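Local coordinates for protein glutathione S-transferase (Vibrio parahaemolyticus, PDB 7MIQ) that probably catalyses the conjugation of glutathione to electrophilic compounds, as a dimeric Gtt2-class transferase with a thioredoxin-like domain and an all-helical domain, at residues T147-S152 / P187-W192; A92-W97 / Y154-Q159; M96-V101 / S161-T166; L19-G24 / S197-F202. All blocks are in the same frame, centred on the assembly; numbering follows the deposited sequence.

Contact 1 of 4, residues T147-S152 / P187-W192; sequences TRLSES and PNIARW. Unlike the reference sequence in segment 147-152: T147 (reference Gln).
L149 is the knob of this helix pair. Its side chain sits in a hole formed by N188, I189, R191 and W192, where the end of helix 127-151 meets the start of helix 187-196; the two short axes pass 8.0 Å apart at 58°. This apolar core is tight. CD1 of L149 approaches W192 CB to 3.6 Å and also rests near I189 CG1, while CD2 makes an off-centre CH-pi contact 4.2 Å from the centroid of the five-membered ring of W192. Beside it N188 CB lies 3.7 Å from L149 C. The other side is polar, with one bridging water, and S150 at its exposed margin sets its CB against N188. The R191 chain bends at chi2 and chi3, and its NH2 donates to L149 O at 2.8 Å (N-H...O angle 142°), in the carbonyl plane and on a lone pair. The same NH2 gives a weak bond to S152 O at 3.2 Å. The water takes the NE hydrogen of R191 and donates weakly to L149 O, so two donors converge on that carbonyl. NH1 of R191 is held by E153 O and Q195 OE1. Around this corner of the helical domain, D146 of helix 127-151 accepts from I189 N, the I189 side chain packs on L142, L145 and I171, and the W192 indole, bonded through NE1 to D164, covers I171 of helix 162-177.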
loop_
_atom_site.group_PDB
_atom_site.type_symbol
_atom_site.label_atom_id
_atom_site.label_comp_id
_atom_site.label_asym_id
_atom_site.label_seq_id
_atom_site.Cartn_x
_atom_site.Cartn_y
_atom_site.Cartn_z
ATOM N N THR A 147 18.946 -9.247 5.049
ATOM C CA THR A 147 18.765 -10.527 5.729
ATOM C C THR A 147 17.730 -11.382 5.011
ATOM O O THR A 147 17.914 -12.597 4.861
ATOM C CB THR A 147 18.370 -10.301 7.189
ATOM O OG1 THR A 147 19.441 -9.639 7.873
ATOM C CG2 THR A 147 18.085 -11.628 7.881
ATOM N N ARG A 148 16.648 -10.761 4.535
ATOM C CA ARG A 148 15.661 -11.487 3.744
ATOM C C ARG A 148 16.297 -12.101 2.503
ATOM O O ARG A 148 16.073 -13.276 2.192
ATOM C CB ARG A 148 14.509 -10.553 3.361
ATOM C CG ARG A 148 13.501 -11.167 2.404
ATOM C CD ARG A 148 12.896 -12.446 2.966
ATOM N NE ARG A 148 11.817 -12.944 2.120
ATOM C CZ ARG A 148 11.183 -14.093 2.311
ATOM N NH1 ARG A 148 11.504 -14.905 3.305
ATOM N NH2 ARG A 148 10.203 -14.438 1.481
ATOM N N LEU A 149 17.110 -11.328 1.784
ATOM C CA LEU A 149 17.710 -11.836 0.557
ATOM C C LEU A 149 18.867 -12.799 0.808
ATOM O O LEU A 149 19.388 -13.378 -0.152
ATOM C CB LEU A 149 18.159 -10.671 -0.329
ATOM C CG LEU A 149 16.966 -9.880 -0.885
ATOM C CD1 LEU A 149 17.405 -8.579 -1.543
ATOM C CD2 LEU A 149 16.171 -10.739 -1.864
ATOM N N SER A 150 19.274 -12.998 2.063
ATOM C CA SER A 150 20.188 -14.091 2.368
ATOM C C SER A 150 19.461 -15.419 2.532
ATOM O O SER A 150 20.102 -16.473 2.489
ATOM C CB SER A 150 20.991 -13.786 3.635
ATOM O OG SER A 150 20.187 -13.904 4.794
ATOM N N GLU A 151 18.139 -15.391 2.716
ATOM C CA GLU A 151 17.353 -16.603 2.887
ATOM C C GLU A 151 16.375 -16.866 1.750
ATOM O O GLU A 151 15.835 -17.974 1.668
ATOM C CB GLU A 151 16.572 -16.555 4.211
ATOM C CG GLU A 151 15.430 -15.554 4.217
ATOM C CD GLU A 151 14.626 -15.579 5.500
ATOM O OE1 GLU A 151 15.081 -16.216 6.474
ATOM O OE2 GLU A 151 13.536 -14.963 5.532
ATOM N N SER A 152 16.133 -15.894 0.875
ATOM C CA SER A 152 15.203 -16.038 -0.233
ATOM C C SER A 152 15.855 -15.488 -1.492
ATOM O O SER A 152 16.553 -14.472 -1.438
ATOM C CB SER A 152 13.882 -15.301 0.063
ATOM O OG SER A 152 12.922 -15.494 -0.962
ATOM N N PRO A 187 25.674 -7.362 0.779
ATOM C CA PRO A 187 25.992 -8.224 -0.370
ATOM C C PRO A 187 24.802 -8.995 -0.900
ATOM O O PRO A 187 24.779 -9.329 -2.091
ATOM C CB PRO A 187 27.064 -9.177 0.186
ATOM C CG PRO A 187 27.560 -8.533 1.443
ATOM C CD PRO A 187 26.414 -7.748 1.992
ATOM N N ASN A 188 23.820 -9.303 -0.052
ATOM C CA ASN A 188 22.659 -10.053 -0.515
ATOM C C ASN A 188 21.729 -9.173 -1.341
ATOM O O ASN A 188 21.164 -9.629 -2.341
ATOM C CB ASN A 188 21.933 -10.664 0.682
ATOM C CG ASN A 188 22.818 -11.633 1.454
ATOM O OD1 ASN A 188 23.194 -11.379 2.599
ATOM N ND2 ASN A 188 23.166 -12.742 0.818
ATOM N N ILE A 189 21.562 -7.909 -0.949
ATOM C CA ILE A 189 20.893 -6.959 -1.835
ATOM C C ILE A 189 21.660 -6.840 -3.145
ATOM O O ILE A 189 21.070 -6.817 -4.230
ATOM C CB ILE A 189 20.740 -5.590 -1.149
ATOM C CG1 ILE A 189 19.955 -5.722 0.157
ATOM C CG2 ILE A 189 20.070 -4.589 -2.096
ATOM C CD1 ILE A 189 19.791 -4.404 0.910
ATOM N N ALA A 190 22.990 -6.781 -3.063
ATOM C CA ALA A 190 23.797 -6.646 -4.270
ATOM C C ALA A 190 23.624 -7.859 -5.178
ATOM O O ALA A 190 23.403 -7.714 -6.386
ATOM C CB ALA A 190 25.265 -6.442 -3.896
ATOM N N ARG A 191 23.717 -9.065 -4.606
ATOM C CA ARG A 191 23.478 -10.295 -5.364
ATOM C C ARG A 191 22.128 -10.253 -6.068
ATOM O O ARG A 191 22.028 -10.514 -7.273
ATOM C CB ARG A 191 23.547 -11.504 -4.423
ATOM C CG ARG A 191 23.411 -12.887 -5.076
ATOM C CD ARG A 191 21.954 -13.328 -5.321
ATOM N NE ARG A 191 21.119 -13.282 -4.126
ATOM C CZ ARG A 191 19.794 -13.357 -4.139
ATOM N NH1 ARG A 191 19.119 -13.471 -5.271
ATOM N NH2 ARG A 191 19.128 -13.310 -2.986
ATOM N N TRP A 192 21.071 -9.972 -5.307
ATOM C CA TRP A 192 19.727 -9.919 -5.872
ATOM C C TRP A 192 19.621 -8.827 -6.929
ATOM O O TRP A 192 19.046 -9.044 -8.002
ATOM C CB TRP A 192 18.715 -9.706 -4.743
ATOM C CG TRP A 192 17.377 -9.150 -5.159
ATOM C CD1 TRP A 192 16.282 -9.855 -5.571
ATOM C CD2 TRP A 192 16.994 -7.768 -5.173
ATOM N NE1 TRP A 192 15.245 -8.994 -5.856
ATOM C CE2 TRP A 192 15.658 -7.709 -5.617
ATOM C CE3 TRP A 192 17.655 -6.576 -4.854
ATOM C CZ2 TRP A 192 14.971 -6.501 -5.757
ATOM C CZ3 TRP A 192 16.970 -5.378 -4.989
ATOM C CH2 TRP A 192 15.641 -5.350 -5.435
HETATM O O HOH W 1 22.350 -13.658 -1.649
#

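Contact 2 of 4, residues A92-W97 / Y154-Q159; sequences AQVEMW and YIATDQ
W97 and V94 of helix 88-114 pack against A156 and I155 of the loop that follows helix 127-151. Apolar contacts dominate. The methyl of A156 lies against the helix, with CB 3.8 Å from V94 CA and 3.9 Å from W97 CB. V94 adds its CG2, which stands anti to the carbonyl carbon and meets A156 CB at 4.0 Å. W97 and I155 are angled across one another, W97 CE3 touching I155 CG2 at 3.9 Å. A second kind of contact is a carbonyl over an aromatic face: I155 O stands 3.8 Å above the plane of the W97 indole, offset toward the rim. At the more open end Q93 OE1 nears the methyl CG2 of T157 at 3.6 Å. No hydrogen bond joins the two segments. Within the loop, T157 OG1 accepts from Q159 N at 3.1 Å in an ST turn, and R148 and D164 hold the backbone of I155 from outside. Deeper in the helical domain, I155 and A156 rest on V163 of helix 162-177 and I155 also on L145 and L149 of helix 127-151, while W97 reaches R148 and, at the dimer interface, V48 of the second subunit.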
loop_
_atom_site.group_PDB
_atom_site.type_symbol
_atom_site.label_atom_id
_atom_site.label_comp_id
_atom_site.label_asym_id
_atom_site.label_seq_id
_atom_site.Cartn_x
_atom_site.Cartn_y
_atom_site.Cartn_z
ATOM N N ALA A 92 -0.367 -13.971 -0.587
ATOM C CA ALA A 92 -0.336 -13.262 0.688
ATOM C C ALA A 92 1.063 -12.752 1.004
ATOM O O ALA A 92 1.221 -11.645 1.532
ATOM C CB ALA A 92 -0.844 -14.171 1.805
ATOM N N GLN A 93 2.093 -13.545 0.692
ATOM C CA GLN A 93 3.463 -13.104 0.940
ATOM C C GLN A 93 3.846 -11.953 0.016
ATOM O O GLN A 93 4.581 -11.043 0.418
ATOM C CB GLN A 93 4.426 -14.281 0.778
ATOM C CG GLN A 93 4.280 -15.334 1.867
ATOM C CD GLN A 93 5.056 -16.604 1.565
ATOM O OE1 GLN A 93 5.234 -16.978 0.405
ATOM N NE2 GLN A 93 5.519 -17.276 2.613
ATOM N N VAL A 94 3.355 -11.974 -1.225
ATOM C CA VAL A 94 3.566 -10.840 -2.123
ATOM C C VAL A 94 2.947 -9.580 -1.533
ATOM O O VAL A 94 3.592 -8.526 -1.457
ATOM C CB VAL A 94 3.005 -11.146 -3.523
ATOM C CG1 VAL A 94 2.824 -9.856 -4.325
ATOM C CG2 VAL A 94 3.932 -12.098 -4.267
ATOM N N GLU A 95 1.688 -9.676 -1.092
ATOM C CA GLU A 95 1.022 -8.530 -0.476
ATOM C C GLU A 95 1.791 -8.040 0.742
ATOM O O GLU A 95 2.013 -6.831 0.902
ATOM C CB GLU A 95 -0.412 -8.900 -0.086
ATOM C CG GLU A 95 -1.265 -7.712 0.354
ATOM C CD GLU A 95 -1.693 -6.843 -0.810
ATOM O OE1 GLU A 95 -2.176 -7.401 -1.819
ATOM O OE2 GLU A 95 -1.539 -5.609 -0.722
ATOM N N MET A 96 2.220 -8.968 1.604
ATOM C CA MET A 96 2.965 -8.592 2.803
ATOM C C MET A 96 4.263 -7.876 2.450
ATOM O O MET A 96 4.522 -6.763 2.924
ATOM C CB MET A 96 3.253 -9.833 3.649
ATOM C CG MET A 96 4.292 -9.605 4.732
ATOM S SD MET A 96 4.611 -11.075 5.731
ATOM C CE MET A 96 5.203 -12.233 4.499
ATOM N N TRP A 97 5.104 -8.506 1.625
ATOM C CA TRP A 97 6.410 -7.919 1.336
ATOM C C TRP A 97 6.300 -6.687 0.445
ATOM O O TRP A 97 7.145 -5.787 0.535
ATOM C CB TRP A 97 7.331 -8.961 0.705
ATOM C CG TRP A 97 7.977 -9.832 1.739
ATOM C CD1 TRP A 97 7.628 -11.106 2.078
ATOM C CD2 TRP A 97 9.069 -9.471 2.594
ATOM N NE1 TRP A 97 8.445 -11.567 3.087
ATOM C CE2 TRP A 97 9.338 -10.582 3.419
ATOM C CE3 TRP A 97 9.847 -8.318 2.737
ATOM C CZ2 TRP A 97 10.356 -10.573 4.372
ATOM C CZ3 TRP A 97 10.860 -8.312 3.685
ATOM C CH2 TRP A 97 11.103 -9.431 4.489
ATOM N N TYR A 154 14.346 -14.180 -4.085
ATOM C CA TYR A 154 13.666 -12.929 -4.377
ATOM C C TYR A 154 13.006 -12.421 -3.099
ATOM O O TYR A 154 13.016 -13.089 -2.064
ATOM C CB TYR A 154 12.664 -13.117 -5.523
ATOM C CG TYR A 154 13.357 -13.515 -6.815
ATOM C CD1 TYR A 154 13.961 -12.559 -7.619
ATOM C CD2 TYR A 154 13.438 -14.848 -7.209
ATOM C CE1 TYR A 154 14.609 -12.911 -8.793
ATOM C CE2 TYR A 154 14.086 -15.211 -8.382
ATOM C CZ TYR A 154 14.669 -14.236 -9.168
ATOM O OH TYR A 154 15.314 -14.580 -10.335
ATOM N N ILE A 155 12.447 -11.211 -3.157
ATOM C CA ILE A 155 12.032 -10.550 -1.921
ATOM C C ILE A 155 10.831 -11.257 -1.300
ATOM O O ILE A 155 10.859 -11.644 -0.125
ATOM C CB ILE A 155 11.740 -9.061 -2.170
ATOM C CG1 ILE A 155 13.018 -8.337 -2.611
ATOM C CG2 ILE A 155 11.193 -8.423 -0.906
ATOM C CD1 ILE A 155 12.808 -6.863 -2.920
ATOM N N ALA A 156 9.757 -11.428 -2.071
ATOM C CA ALA A 156 8.503 -11.910 -1.496
ATOM C C ALA A 156 8.476 -13.428 -1.371
ATOM O O ALA A 156 7.949 -13.962 -0.387
ATOM C CB ALA A 156 7.319 -11.437 -2.343
ATOM N N THR A 157 9.001 -14.131 -2.374
ATOM C CA THR A 157 8.980 -15.590 -2.440
ATOM C C THR A 157 10.296 -16.052 -3.058
ATOM O O THR A 157 11.233 -15.267 -3.235
ATOM C CB THR A 157 7.786 -16.100 -3.263
ATOM O OG1 THR A 157 7.938 -15.680 -4.622
ATOM C CG2 THR A 157 6.456 -15.572 -2.723
ATOM N N ASP A 158 10.365 -17.338 -3.406
ATOM C CA ASP A 158 11.492 -17.853 -4.174
ATOM C C ASP A 158 11.361 -17.591 -5.669
ATOM O O ASP A 158 12.251 -17.985 -6.429
ATOM C CB ASP A 158 11.670 -19.350 -3.915
ATOM C CG ASP A 158 12.287 -19.632 -2.560
ATOM O OD1 ASP A 158 13.304 -18.983 -2.228
ATOM O OD2 ASP A 158 11.745 -20.479 -1.822
ATOM N N GLN A 159 10.289 -16.937 -6.108
ATOM C CA GLN A 159 10.105 -16.598 -7.509
ATOM C C GLN A 159 10.075 -15.086 -7.676
ATOM O O GLN A 159 9.634 -14.354 -6.783
ATOM C CB GLN A 159 8.814 -17.210 -8.075
ATOM C CG GLN A 159 8.896 -18.704 -8.363
ATOM C CD GLN A 159 8.909 -19.549 -7.106
ATOM O OE1 GLN A 159 8.015 -19.449 -6.265
ATOM N NE2 GLN A 159 9.931 -20.385 -6.967
#

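Contact 3 of 4, residues M96-V101 / S161-T166; sequences MWHRVV and SVVDIT
The start of helix 162-177 carries the N-capping box of the glutathione S-transferase fold, and V162, V163 and T166 there pack on H98 and V101 of helix 88-114. The helices run nearly parallel here, 9° apart, with short axes 9.3 Å from each other. In the box, S161 OG accepts from V163 N at 3.2 Å and D164 OD2 uses its anti lone pair to accept from S161 N at 2.9 Å. Contact of I165 with F160 fits the hydrophobic staple that accompanies such boxes. Across the interface H98 is the central residue. Its chi1 of -147° is displaced from a staggered value, and the ring lies with V163 CA over one face. Its NE2 meets T166 OG1 at 2.7 Å, in the ring plane and at 154°, a hydrogen bond in which either group may be the donor. T166 OG1 also accepts from R14 NH2, which ties the pair to helix 10-22. V162, crossing H98 at about a right angle, puts CG1 3.8 Å from H98 CE1. V163 divides its methyls between two places on the facing helix: CG2 touches H98 CB at 3.7 Å, while CG1 lies near W97 O and 4.1 Å from V101 CG2. Further along, the V101 and T166 side chains slide past each other in opposite directions, CG1 of V101 4.0 Å from CG2 of T166. V94 covers V162 and V163 from the preceding turn of helix 88-114. F18 of helix 10-22 packs on V162 from the thioredoxin-like domain, whereas R99 pairs with E102 of the second subunit.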
loop_
_atom_site.group_PDB
_atom_site.type_symbol
_atom_site.label_atom_id
_atom_site.label_comp_id
_atom_site.label_asym_id
_atom_site.label_seq_id
_atom_site.Cartn_x
_atom_site.Cartn_y
_atom_site.Cartn_z
ATOM N N MET A 96 2.220 -8.968 1.604
ATOM C CA MET A 96 2.965 -8.592 2.803
ATOM C C MET A 96 4.263 -7.876 2.450
ATOM O O MET A 96 4.522 -6.763 2.924
ATOM C CB MET A 96 3.253 -9.833 3.649
ATOM C CG MET A 96 4.292 -9.605 4.732
ATOM S SD MET A 96 4.611 -11.075 5.731
ATOM C CE MET A 96 5.203 -12.233 4.499
ATOM N N TRP A 97 5.104 -8.506 1.625
ATOM C CA TRP A 97 6.410 -7.919 1.336
ATOM C C TRP A 97 6.300 -6.687 0.445
ATOM O O TRP A 97 7.145 -5.787 0.535
ATOM C CB TRP A 97 7.331 -8.961 0.705
ATOM C CG TRP A 97 7.977 -9.832 1.739
ATOM C CD1 TRP A 97 7.628 -11.106 2.078
ATOM C CD2 TRP A 97 9.069 -9.471 2.594
ATOM N NE1 TRP A 97 8.445 -11.567 3.087
ATOM C CE2 TRP A 97 9.338 -10.582 3.419
ATOM C CE3 TRP A 97 9.847 -8.318 2.737
ATOM C CZ2 TRP A 97 10.356 -10.573 4.372
ATOM C CZ3 TRP A 97 10.860 -8.312 3.685
ATOM C CH2 TRP A 97 11.103 -9.431 4.489
ATOM N N HIS A 98 5.284 -6.620 -0.422
ATOM C CA HIS A 98 5.098 -5.407 -1.212
ATOM C C HIS A 98 4.858 -4.212 -0.304
ATOM O O HIS A 98 5.470 -3.155 -0.484
ATOM C CB HIS A 98 3.938 -5.562 -2.201
ATOM C CG HIS A 98 4.143 -4.815 -3.483
ATOM N ND1 HIS A 98 3.233 -4.844 -4.519
ATOM C CD2 HIS A 98 5.162 -4.026 -3.900
ATOM C CE1 HIS A 98 3.680 -4.099 -5.516
ATOM N NE2 HIS A 98 4.851 -3.595 -5.168
ATOM N N ARG A 99 4.000 -4.375 0.703
ATOM C CA ARG A 99 3.684 -3.269 1.600
ATOM C C ARG A 99 4.871 -2.912 2.488
ATOM O O ARG A 99 5.106 -1.729 2.769
ATOM C CB ARG A 99 2.455 -3.627 2.435
ATOM C CG ARG A 99 1.192 -3.647 1.593
ATOM C CD ARG A 99 -0.037 -4.151 2.327
ATOM N NE ARG A 99 -1.220 -3.840 1.532
ATOM C CZ ARG A 99 -1.900 -2.704 1.624
ATOM N NH1 ARG A 99 -1.609 -1.798 2.542
ATOM N NH2 ARG A 99 -2.891 -2.468 0.769
ATOM N N VAL A 100 5.629 -3.913 2.934
ATOM C CA VAL A 100 6.825 -3.642 3.733
ATOM C C VAL A 100 7.836 -2.843 2.919
ATOM O O VAL A 100 8.352 -1.813 3.374
ATOM C CB VAL A 100 7.429 -4.959 4.255
ATOM C CG1 VAL A 100 8.809 -4.716 4.831
ATOM C CG2 VAL A 100 6.517 -5.580 5.306
ATOM N N VAL A 101 8.122 -3.293 1.692
ATOM C CA VAL A 101 9.084 -2.580 0.849
ATOM C C VAL A 101 8.577 -1.176 0.514
ATOM O O VAL A 101 9.349 -0.210 0.497
ATOM C CB VAL A 101 9.393 -3.394 -0.425
ATOM C CG1 VAL A 101 10.176 -2.555 -1.426
ATOM C CG2 VAL A 101 10.172 -4.666 -0.080
ATOM N N SER A 161 8.731 -11.638 -8.570
ATOM C CA SER A 161 7.371 -11.129 -8.460
ATOM C C SER A 161 7.393 -9.612 -8.591
ATOM O O SER A 161 8.452 -8.990 -8.714
ATOM C CB SER A 161 6.729 -11.541 -7.131
ATOM O OG SER A 161 7.236 -10.755 -6.065
ATOM N N VAL A 162 6.199 -9.013 -8.539
ATOM C CA VAL A 162 6.075 -7.561 -8.630
ATOM C C VAL A 162 6.848 -6.867 -7.511
ATOM O O VAL A 162 7.289 -5.723 -7.670
ATOM C CB VAL A 162 4.583 -7.164 -8.621
ATOM C CG1 VAL A 162 3.948 -7.506 -7.280
ATOM C CG2 VAL A 162 4.412 -5.682 -8.952
ATOM N N VAL A 163 7.032 -7.539 -6.370
ATOM C CA VAL A 163 7.777 -6.927 -5.272
ATOM C C VAL A 163 9.219 -6.661 -5.679
ATOM O O VAL A 163 9.836 -5.689 -5.225
ATOM C CB VAL A 163 7.703 -7.808 -4.009
ATOM C CG1 VAL A 163 8.403 -7.121 -2.837
ATOM C CG2 VAL A 163 6.251 -8.112 -3.656
ATOM N N ASP A 164 9.777 -7.505 -6.546
ATOM C CA ASP A 164 11.153 -7.304 -6.983
ATOM C C ASP A 164 11.273 -6.126 -7.940
ATOM O O ASP A 164 12.325 -5.477 -7.991
ATOM C CB ASP A 164 11.676 -8.590 -7.617
ATOM C CG ASP A 164 11.662 -9.755 -6.643
ATOM O OD1 ASP A 164 12.533 -9.793 -5.749
ATOM O OD2 ASP A 164 10.760 -10.612 -6.747
ATOM N N ILE A 165 10.219 -5.827 -8.703
ATOM C CA ILE A 165 10.213 -4.596 -9.491
ATOM C C ILE A 165 10.253 -3.391 -8.564
ATOM O O ILE A 165 11.052 -2.462 -8.743
ATOM C CB ILE A 165 8.979 -4.548 -10.412
ATOM C CG1 ILE A 165 8.948 -5.765 -11.338
ATOM C CG2 ILE A 165 8.965 -3.253 -11.220
ATOM C CD1 ILE A 165 7.713 -5.827 -12.212
ATOM N N THR A 166 9.396 -3.403 -7.542
ATOM C CA THR A 166 9.338 -2.303 -6.587
ATOM C C THR A 166 10.630 -2.194 -5.784
ATOM O O THR A 166 11.113 -1.085 -5.524
ATOM C CB THR A 166 8.132 -2.497 -5.667
ATOM O OG1 THR A 166 6.936 -2.460 -6.456
ATOM C CG2 THR A 166 8.074 -1.413 -4.601
#

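Contact 4 of 4, residues L19-G24 / S197-F202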
loop_
_atom_site.group_PDB
_atom_site.type_symbol
_atom_site.label_atom_id
_atom_site.label_comp_id
_atom_site.label_asym_id
_atom_site.label_seq_id
_atom_site.Cartn_x
_atom_site.Cartn_y
_atom_site.Cartn_z
ATOM N N LEU A 19 4.888 -4.303 -17.662
ATOM C CA LEU A 19 4.331 -4.594 -18.977
ATOM C C LEU A 19 5.316 -5.391 -19.826
ATOM O O LEU A 19 4.923 -6.329 -20.530
ATOM C CB LEU A 19 3.943 -3.287 -19.667
ATOM C CG LEU A 19 2.927 -3.352 -20.803
ATOM C CD1 LEU A 19 1.677 -4.096 -20.362
ATOM C CD2 LEU A 19 2.581 -1.945 -21.251
ATOM N N LYS A 20 6.606 -5.047 -19.757
ATOM C CA LYS A 20 7.605 -5.814 -20.495
ATOM C C LYS A 20 7.714 -7.241 -19.973
ATOM O O LYS A 20 7.856 -8.183 -20.762
ATOM C CB LYS A 20 8.965 -5.119 -20.434
ATOM C CG LYS A 20 9.154 -4.008 -21.449
ATOM C CD LYS A 20 10.534 -3.377 -21.315
ATOM C CE LYS A 20 10.748 -2.284 -22.348
ATOM N NZ LYS A 20 12.041 -1.570 -22.142
ATOM N N GLU A 21 7.657 -7.424 -18.648
ATOM C CA GLU A 21 7.765 -8.766 -18.078
ATOM C C GLU A 21 6.664 -9.679 -18.607
ATOM O O GLU A 21 6.923 -10.824 -18.992
ATOM C CB GLU A 21 7.716 -8.704 -16.547
ATOM C CG GLU A 21 9.016 -8.268 -15.870
ATOM C CD GLU A 21 10.114 -9.326 -15.948
ATOM O OE1 GLU A 21 9.809 -10.501 -16.252
ATOM O OE2 GLU A 21 11.285 -8.979 -15.701
ATOM N N ILE A 22 5.420 -9.188 -18.641
ATOM C CA ILE A 22 4.298 -10.037 -19.035
ATOM C C ILE A 22 4.088 -10.070 -20.541
ATOM O O ILE A 22 3.194 -10.787 -21.015
ATOM C CB ILE A 22 2.999 -9.597 -18.330
ATOM C CG1 ILE A 22 2.571 -8.202 -18.795
ATOM C CG2 ILE A 22 3.181 -9.637 -16.817
ATOM C CD1 ILE A 22 1.281 -7.723 -18.146
ATOM N N GLY A 23 4.880 -9.329 -21.310
ATOM C CA GLY A 23 4.774 -9.384 -22.753
ATOM C C GLY A 23 3.602 -8.630 -23.330
ATOM O O GLY A 23 3.136 -8.970 -24.421
ATOM N N GLY A 24 3.109 -7.613 -22.627
ATOM C CA GLY A 24 1.999 -6.820 -23.102
ATOM C C GLY A 24 2.466 -5.563 -23.811
ATOM O O GLY A 24 3.593 -5.106 -23.636
ATOM N N SER A 197 18.594 -6.784 -12.150
ATOM C CA SER A 197 18.953 -5.771 -13.139
ATOM C C SER A 197 19.448 -6.370 -14.449
ATOM O O SER A 197 19.586 -5.633 -15.431
ATOM C CB SER A 197 20.018 -4.826 -12.576
ATOM O OG SER A 197 21.276 -5.474 -12.493
ATOM N N ALA A 198 19.717 -7.675 -14.489
ATOM C CA ALA A 198 20.112 -8.357 -15.713
ATOM C C ALA A 198 18.928 -8.854 -16.538
ATOM O O ALA A 198 19.129 -9.287 -17.678
ATOM C CB ALA A 198 21.027 -9.542 -15.386
ATOM N N ARG A 199 17.710 -8.808 -15.998
ATOM C CA ARG A 199 16.548 -9.302 -16.724
ATOM C C ARG A 199 16.247 -8.409 -17.924
ATOM O O ARG A 199 16.451 -7.194 -17.886
ATOM C CB ARG A 199 15.325 -9.366 -15.803
ATOM C CG ARG A 199 15.478 -10.306 -14.615
ATOM C CD ARG A 199 14.266 -10.227 -13.676
ATOM N NE ARG A 199 13.057 -10.770 -14.286
ATOM C CZ ARG A 199 12.666 -12.033 -14.180
ATOM N NH1 ARG A 199 13.363 -12.915 -13.481
ATOM N NH2 ARG A 199 11.548 -12.421 -14.789
ATOM N N ASP A 200 15.746 -9.031 -18.996
ATOM C CA ASP A 200 15.484 -8.295 -20.233
ATOM C C ASP A 200 14.528 -7.127 -20.008
ATOM O O ASP A 200 14.699 -6.054 -20.597
ATOM C CB ASP A 200 14.924 -9.239 -21.299
ATOM C CG ASP A 200 15.951 -10.248 -21.786
ATOM O OD1 ASP A 200 17.165 -9.967 -21.683
ATOM O OD2 ASP A 200 15.543 -11.321 -22.278
ATOM N N ALA A 201 13.513 -7.314 -19.160
ATOM C CA ALA A 201 12.514 -6.269 -18.963
ATOM C C ALA A 201 13.078 -5.042 -18.261
ATOM O O ALA A 201 12.475 -3.967 -18.339
ATOM C CB ALA A 201 11.329 -6.815 -18.166
ATOM N N PHE A 202 14.211 -5.175 -17.579
ATOM C CA PHE A 202 14.813 -4.054 -16.872
ATOM C C PHE A 202 15.831 -3.302 -17.716
ATOM O O PHE A 202 16.288 -2.232 -17.303
ATOM C CB PHE A 202 15.469 -4.545 -15.577
ATOM C CG PHE A 202 14.483 -5.020 -14.542
ATOM C CD1 PHE A 202 13.766 -6.195 -14.729
ATOM C CD2 PHE A 202 14.279 -4.295 -13.382
ATOM C CE1 PHE A 202 12.855 -6.629 -13.779
ATOM C CE2 PHE A 202 13.377 -4.727 -12.427
ATOM C CZ PHE A 202 12.662 -5.895 -12.625
HETATM O O HOH W 2 12.632 -1.245 -19.270
HETATM O O HOH W 3 12.612 -9.971 -18.028
#
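E21 on helix 10-22 and R199 in the loop after helix 187-196 form a bidentate, side-on salt bridge. R199 NH2 donates to E21 OE1 at 3.0 Å and R199 NE to E21 OE2 at 2.9 Å, both bonds almost straight. Each oxygen is met on its syn side, but the carboxylate and guanidinium planes are turned 35° apart, and the partners lie well out of the carboxylate plane. The bend of E21 at chi2 (-71°) swings CD toward the loop. K20 CB and A201 CB, 3.7 Å apart, form the apolar pair. The charged OE2 of E21 also lies against the A201 methyl (CB, 3.3 Å) and at the edge of the F202 ring, near its plane. Two waters complete the polar set. One accepts from A201 N and donates to E21 OE2 at 2.9 Å, giving that oxygen a second donor; the other accepts from K20 NZ, at the end of the extended lysine chain, and donates to A201 O. Helix 10-22 ends just beyond, in a Schellman motif at G23. The contact bridges the two domains: F160 makes a cation-pi contact with R199 and also touches E21, while F202 packs on I165 and edge-to-face with Y168 of helix 162-177.

Contacts 2 and 3 start on the same part of helix 88-114, their centres about 7 Å apart, and reach the loop before helix 162-177 and the start of that helix. Contact 1 lies about 13 Å from the centre of contact 2 and joins the next helix, 127-151, to helix 187-196. D164 ties the three together, its OD1 accepting from I155 N and W192 NE1. Contact 4, about 16 Å from contact 3 between centres, pairs segments 173 residues apart, so the other three fall between its ends in the chain. Contacts 1 to 3 thus knit the helical domain, contacts 2 and 3 also border the second subunit, and contact 4 fastens that domain to the thioredoxin-like one.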